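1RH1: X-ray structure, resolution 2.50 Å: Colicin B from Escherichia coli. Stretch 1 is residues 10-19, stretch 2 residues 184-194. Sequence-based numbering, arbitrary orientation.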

# COMPACT_ATOMS: atom_id res chain seq x y z
N THR A 10 -14.34 3.79 -12.80
CA THR A 10 -14.20 2.69 -11.85
C THR A 10 -12.93 2.89 -11.02
O THR A 10 -12.21 3.89 -11.14
N GLU A 11 -12.70 1.90 -10.14
CA GLU A 11 -11.60 1.88 -9.18
C GLU A 11 -11.20 0.42 -8.90
O GLU A 11 -10.02 0.05 -8.90
N GLY A 12 -12.22 -0.40 -8.62
CA GLY A 12 -12.12 -1.84 -8.40
C GLY A 12 -11.15 -2.38 -7.35
O GLY A 12 -10.84 -1.80 -6.30
N ILE A 13 -10.69 -3.57 -7.79
CA ILE A 13 -9.77 -4.48 -7.11
C ILE A 13 -8.34 -3.92 -7.05
O ILE A 13 -7.50 -4.33 -6.24
N ASP A 14 -8.10 -2.94 -7.93
CA ASP A 14 -6.88 -2.16 -8.10
C ASP A 14 -6.30 -1.55 -6.83
O ASP A 14 -5.09 -1.62 -6.58
N TYR A 15 -7.24 -0.96 -6.04
CA TYR A 15 -7.01 -0.23 -4.79
C TYR A 15 -5.97 0.89 -4.91
O TYR A 15 -5.12 1.15 -4.05
N GLY A 16 -6.10 1.51 -6.10
CA GLY A 16 -5.30 2.61 -6.63
C GLY A 16 -3.80 2.34 -6.81
O GLY A 16 -3.05 3.28 -7.10
N ASP A 17 -3.41 1.04 -6.73
CA ASP A 17 -2.05 0.50 -6.65
C ASP A 17 -1.16 1.34 -5.72
O ASP A 17 -0.16 1.98 -6.03
N THR A 18 -1.70 1.22 -4.49
CA THR A 18 -1.32 1.81 -3.20
C THR A 18 -1.65 3.30 -3.07
O THR A 18 -1.12 3.97 -2.18
N MET A 19 -2.56 3.87 -3.87
CA MET A 19 -2.85 5.29 -3.76
C MET A 19 -4.15 5.65 -3.05
O MET A 19 -5.19 5.03 -3.26
N ILE A 184 4.75 8.24 -16.53
CA ILE A 184 4.44 6.86 -16.85
C ILE A 184 4.77 5.99 -15.66
O ILE A 184 5.91 5.89 -15.25
N ILE A 185 3.78 5.36 -15.06
CA ILE A 185 4.08 4.51 -13.94
C ILE A 185 4.16 3.06 -14.35
O ILE A 185 3.71 2.65 -15.40
N GLY A 186 4.79 2.27 -13.52
CA GLY A 186 4.94 0.85 -13.77
C GLY A 186 5.68 0.18 -12.64
O GLY A 186 5.94 0.81 -11.62
N GLY A 187 5.99 -1.10 -12.79
CA GLY A 187 6.81 -1.76 -11.79
C GLY A 187 6.13 -2.75 -10.88
O GLY A 187 6.76 -3.73 -10.50
N ILE A 188 4.91 -2.47 -10.40
CA ILE A 188 4.13 -3.43 -9.63
C ILE A 188 2.96 -3.91 -10.49
O ILE A 188 2.68 -3.39 -11.58
N PRO A 189 2.28 -4.97 -10.09
CA PRO A 189 1.05 -5.40 -10.70
C PRO A 189 -0.09 -4.38 -10.70
O PRO A 189 -0.83 -4.21 -9.73
N MET A 190 -0.25 -3.67 -11.80
CA MET A 190 -1.33 -2.71 -11.86
C MET A 190 -2.45 -3.27 -12.71
O MET A 190 -2.27 -4.26 -13.42
N THR A 191 -3.60 -2.60 -12.61
CA THR A 191 -4.80 -2.97 -13.35
C THR A 191 -5.53 -1.75 -13.90
O THR A 191 -5.37 -0.67 -13.35
N VAL A 192 -6.31 -1.82 -14.99
CA VAL A 192 -7.06 -0.68 -15.56
C VAL A 192 -8.48 -1.07 -15.98
O VAL A 192 -8.64 -2.09 -16.65
N PRO A 193 -9.56 -0.35 -15.70
CA PRO A 193 -10.92 -0.66 -16.17
C PRO A 193 -11.21 -0.72 -17.65
O PRO A 193 -10.84 0.21 -18.38
N VAL A 194 -11.82 -1.82 -18.12
CA VAL A 194 -12.28 -1.90 -19.50
C VAL A 194 -13.66 -1.23 -19.61
O VAL A 194 -14.56 -1.49 -18.80

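Residues 10-19 of colicin B, an irregular segment near the N terminus, lie along the corner and the second strand of residues 184-194. The backbones run past one another in opposite order, Thr-10 beside Pro-193, Asp-14 beside Thr-191 and Asp-17 beside Met-190, with CA atoms of these pairs separated by 6.4, 5.7 and 6.2 Å, respectively. The interface is small, burying 365 Å² over both sides, and no hydrogen bond crosses it; the closest contacts are all between side chains.

On the strand, Thr-191 and Pro-193 direct their CA-to-CB bonds toward the first stretch, whereas Val-192 and Val-194 point away, the alternation expected of an extended chain. Thr-10 meets Pro-193 at one end. Its CB, directed toward the strand, lies 3.8 Å from CB of Pro-193. Thr-10 adopts the m rotamer (chi1 -42°), and its hydroxyl has no hydrogen-bond partner across the interface. The proline ring has a C-gamma endo pucker. Glu-11 follows with its side chain directed away, in a t, m conformation, and takes no part in the packing.

In the middle, Asp-14 packs against Thr-191. The CA-to-CB bond of Asp-14 runs sideways, but the t rotamer (chi1 -178°) brings the end of the side chain nearer the strand. The closest approach is nevertheless apolar, with Asp-14 CB 3.4 Å from Thr-191 CG2. Thr-191 has an unusual chi1 of -131°, between wells, which places CG2 against the aspartate, while its OG1 is hydrogen-bonded elsewhere in the structure. The carboxylate gains no polar partner from the strand backbone at its nearest point: Asp-14 OD1 and Thr-191 O are 3.5 Å apart, and both are acceptors.

Asp-17 is the most extensively covered residue of the contact. Its backbone N donates to Asp-14 O at 3.1 Å, a bond that closes a tight turn between the two aspartates. The CA-to-CB bond points toward the second stretch, and the p rotamer (chi1 73°) carries OD1 into a largely apolar pocket, 3.3 Å from Met-190 SD, 3.8 Å from Ile-188 CD1 and 4.4 Å from Ile-185 CD1. The other oxygen, OD2, lies 2.7 Å from Gly-16 O, another pair of acceptors. Asp-17 is buried, and its carboxylate receives no hydrogen bond from the second stretch.

Of the three pocket residues, Ile-185 lies before the corner at Gly-187 and Ile-188, Ile-188 in it and Met-190 after it. Ile-185 and Ile-188 both point toward the first stretch and share a p, t conformation, so that each chain extends to CD1, the atom nearest Asp-17. Met-190 starts sideways; its m, t, m conformation extends the chain as far as SD and then turns the terminal methyl, leaving the sulfur beside the carboxylate. Ile-188 CD1 also approaches Thr-18 OG1, at 4.1 Å. Thr-18 has chi1 of -23°, off the usual wells, and its hydroxyl is satisfied elsewhere in the structure.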

# COMPACT_ATOMS: atom_id res chain seq x y z
CB THR A 10 -14.15 1.34 -12.63
OG1 THR A 10 -15.14 1.44 -13.66
CG2 THR A 10 -14.46 0.10 -11.77
CB GLU A 11 -12.12 2.65 -7.93
CG GLU A 11 -11.11 3.32 -6.98
CD GLU A 11 -10.47 2.39 -5.96
OE1 GLU A 11 -9.32 1.99 -6.18
OE2 GLU A 11 -11.11 2.07 -4.96
CB ILE A 13 -9.77 -5.88 -7.84
CG1 ILE A 13 -11.03 -6.17 -8.69
CG2 ILE A 13 -9.64 -6.92 -6.73
CD1 ILE A 13 -12.39 -6.37 -7.95
CB ASP A 14 -7.21 -1.09 -9.12
CG ASP A 14 -6.12 -0.13 -9.56
OD1 ASP A 14 -5.00 -0.56 -9.87
OD2 ASP A 14 -6.44 1.06 -9.60
CB TYR A 15 -6.59 -1.21 -3.67
CG TYR A 15 -7.70 -2.17 -3.23
CD1 TYR A 15 -7.35 -3.47 -2.83
CD2 TYR A 15 -9.05 -1.77 -3.21
CE1 TYR A 15 -8.34 -4.38 -2.43
CE2 TYR A 15 -10.04 -2.67 -2.81
CZ TYR A 15 -9.68 -3.97 -2.42
OH TYR A 15 -10.67 -4.87 -2.02
CB ASP A 17 -1.44 0.33 -8.08
CG ASP A 17 -0.98 1.51 -8.92
OD1 ASP A 17 0.21 1.56 -9.23
OD2 ASP A 17 -1.79 2.35 -9.30
CB THR A 18 0.22 1.63 -2.90
OG1 THR A 18 0.76 0.53 -3.64
CG2 THR A 18 0.43 1.39 -1.39
CB MET A 19 -2.82 5.89 -5.15
CG MET A 19 -1.42 6.01 -5.69
SD MET A 19 -1.46 6.26 -7.47
CE MET A 19 -1.50 8.02 -7.57
CB ILE A 184 5.23 6.39 -18.10
CG1 ILE A 184 4.96 4.92 -18.31
CG2 ILE A 184 6.71 6.69 -17.98
CD1 ILE A 184 5.74 4.36 -19.48
CB ILE A 185 3.03 4.71 -12.84
CG1 ILE A 185 1.60 4.63 -13.29
CG2 ILE A 185 3.26 6.10 -12.31
CD1 ILE A 185 0.55 4.81 -12.19
CB ILE A 188 3.57 -2.83 -8.29
CG1 ILE A 188 2.60 -1.68 -8.48
CG2 ILE A 188 4.77 -2.40 -7.47
CD1 ILE A 188 2.09 -1.07 -7.16
CB PRO A 189 0.79 -6.69 -9.94
CG PRO A 189 2.15 -7.29 -9.88
CD PRO A 189 2.85 -6.08 -9.33
CB MET A 190 -0.81 -1.39 -12.46
CG MET A 190 0.29 -0.77 -11.61
SD MET A 190 0.99 0.74 -12.28
CE MET A 190 1.68 -0.02 -13.69
CB THR A 191 -5.60 -3.80 -12.33
OG1 THR A 191 -5.92 -4.92 -13.12
CG2 THR A 191 -6.84 -3.21 -11.72
CB VAL A 192 -6.26 -0.13 -16.78
CG1 VAL A 192 -7.10 0.68 -17.77
CG2 VAL A 192 -5.25 0.86 -16.24
CB PRO A 193 -11.80 0.37 -15.51
CG PRO A 193 -10.83 1.49 -15.22
CD PRO A 193 -9.59 0.76 -14.76
CB VAL A 194 -12.33 -3.38 -19.93
CG1 VAL A 194 -12.88 -3.57 -21.33
CG2 VAL A 194 -10.92 -3.89 -19.91